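Local atomic coordinates of sensory box/GGDEF family protein (Caulobacter crescentus, PDB entry 4YME), a protein that probably takes part in cyclic di-GMP signalling at the cell membrane, this chain being its GGDEF (diguanylate cyclase-type) domain. Residues 37-42 against 85-90. Residues are numbered along the deposited sequence; the frame is centred on the assembly and turned at random.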
# COMPACT_ATOMS: atom_id res chain seq x y z
N ILE A 37 -2.35 -5.43 -0.10
CA ILE A 37 -1.64 -4.89 -1.23
C ILE A 37 -0.40 -4.21 -0.74
O ILE A 37 -0.50 -3.23 0.00
CB ILE A 37 -2.50 -3.94 -2.03
CG1 ILE A 37 -3.78 -4.62 -2.50
CG2 ILE A 37 -1.72 -3.39 -3.20
CD1 ILE A 37 -4.85 -3.74 -3.05
N CYS A 38 0.76 -4.70 -1.15
CA CYS A 38 2.03 -4.08 -0.83
C CYS A 38 2.52 -3.24 -2.01
O CYS A 38 2.51 -3.71 -3.15
CB CYS A 38 3.01 -5.20 -0.48
SG CYS A 38 4.64 -4.72 0.11
N ILE A 39 2.93 -2.01 -1.74
CA ILE A 39 3.22 -1.03 -2.79
C ILE A 39 4.57 -0.42 -2.55
O ILE A 39 4.92 -0.14 -1.40
CB ILE A 39 2.22 0.13 -2.71
CG1 ILE A 39 0.79 -0.35 -2.89
CG2 ILE A 39 2.58 1.26 -3.69
CD1 ILE A 39 -0.29 0.62 -2.43
N ASP A 40 5.35 -0.22 -3.60
CA ASP A 40 6.55 0.57 -3.42
C ASP A 40 6.75 1.49 -4.59
O ASP A 40 6.04 1.38 -5.56
CB ASP A 40 7.75 -0.21 -3.01
CG ASP A 40 8.42 -0.93 -4.09
OD1 ASP A 40 7.94 -0.92 -5.24
OD2 ASP A 40 9.55 -1.37 -3.77
N LEU A 41 7.61 2.48 -4.42
CA LEU A 41 7.77 3.53 -5.42
C LEU A 41 8.98 3.22 -6.31
O LEU A 41 10.06 2.91 -5.84
CB LEU A 41 7.91 4.91 -4.75
CG LEU A 41 6.69 5.32 -3.92
CD1 LEU A 41 6.94 6.70 -3.33
CD2 LEU A 41 5.36 5.30 -4.76
N ASP A 42 8.78 3.43 -7.61
CA ASP A 42 9.81 3.05 -8.60
C ASP A 42 11.04 3.93 -8.54
O ASP A 42 12.16 3.47 -8.84
CB ASP A 42 9.20 3.07 -9.99
CG ASP A 42 8.24 1.89 -10.24
OD1 ASP A 42 8.06 1.00 -9.40
OD2 ASP A 42 7.63 1.94 -11.31
N PHE A 85 4.46 0.84 1.27
CA PHE A 85 3.10 1.12 1.75
C PHE A 85 2.28 -0.15 1.68
O PHE A 85 2.60 -1.10 0.92
CB PHE A 85 2.47 2.17 0.91
CG PHE A 85 3.16 3.53 1.00
CD1 PHE A 85 4.25 3.84 0.24
CD2 PHE A 85 2.63 4.51 1.83
CE1 PHE A 85 4.84 5.11 0.31
CE2 PHE A 85 3.21 5.77 1.91
CZ PHE A 85 4.34 6.07 1.14
N ILE A 86 1.22 -0.21 2.49
CA ILE A 86 0.30 -1.33 2.47
C ILE A 86 -1.11 -0.78 2.44
O ILE A 86 -1.45 0.16 3.20
CB ILE A 86 0.44 -2.21 3.71
CG1 ILE A 86 1.81 -2.81 3.81
CG2 ILE A 86 -0.69 -3.26 3.79
CD1 ILE A 86 1.98 -3.99 3.04
N VAL A 87 -1.95 -1.37 1.61
CA VAL A 87 -3.39 -1.10 1.63
C VAL A 87 -4.09 -2.39 1.93
O VAL A 87 -3.81 -3.44 1.34
CB VAL A 87 -3.89 -0.52 0.29
CG1 VAL A 87 -5.39 -0.50 0.27
CG2 VAL A 87 -3.27 0.85 0.03
N VAL A 88 -4.99 -2.34 2.91
CA VAL A 88 -5.87 -3.45 3.21
C VAL A 88 -7.26 -3.14 2.73
O VAL A 88 -7.86 -2.15 3.14
CB VAL A 88 -5.85 -3.80 4.72
CG1 VAL A 88 -6.85 -4.91 5.02
CG2 VAL A 88 -4.46 -4.12 5.22
N GLN A 89 -7.76 -4.00 1.83
CA GLN A 89 -9.07 -3.82 1.22
C GLN A 89 -10.05 -4.82 1.83
O GLN A 89 -9.84 -6.01 1.81
CB GLN A 89 -8.97 -4.13 -0.27
CG GLN A 89 -10.31 -3.93 -0.95
CD GLN A 89 -10.33 -4.55 -2.35
OE1 GLN A 89 -9.87 -5.70 -2.56
NE2 GLN A 89 -10.84 -3.81 -3.28
N ILE A 90 -11.14 -4.27 2.38
CA ILE A 90 -12.31 -5.06 2.77
C ILE A 90 -13.43 -4.69 1.81
O ILE A 90 -13.81 -3.54 1.70
CB ILE A 90 -12.74 -4.78 4.20
CG1 ILE A 90 -11.69 -5.23 5.20
CG2 ILE A 90 -14.04 -5.53 4.51
CD1 ILE A 90 -11.89 -4.78 6.66
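Ile37 and Val87 face each other as a hydrogen-bonded antiparallel pair: Ile37 N reaches Val87 O at 2.9 Å, and Val87 N returns the bond to Ile37 O. Two residues further along 33-41, and two back along 84-91, Ile39 and Phe85 repeat the arrangement. Ile39 N lies 2.8 Å from Phe85 O, while Phe85 N to Ile39 O is almost straight, 174° at the hydrogen. Ile37 O also takes a CA-H...O contact from Ile86 CA at 3.2 Å.

Between these rungs sits the non-hydrogen-bonded pair Cys38 and Ile86, on the other face of the sheet. The second torsion of Ile86 (chi2 -83°) bends CD1 back toward the neighbouring strand, where it meets Cys38 CB at 3.9 Å on the face packed against helix 139-156. On the face of Ile37, Ile39, Phe85 and Val87, Ile39 CD1 crosses to Val87 CG2, also at 3.9 Å. Leu41 CD1 comes obliquely to Phe85 CE1 at 4.5 Å, and both side chains rest on helix 53-70.

Strands 33-41 and 84-91 are the central pair of the four-stranded ferredoxin-like sheet, with 76-81 and 125-131 outside them. Here the backbone polar groups of Ile37, Ile39, Phe85 and Val87 satisfy one another, allowing the strands to run through the buried core with purely apolar contacts between their side chains.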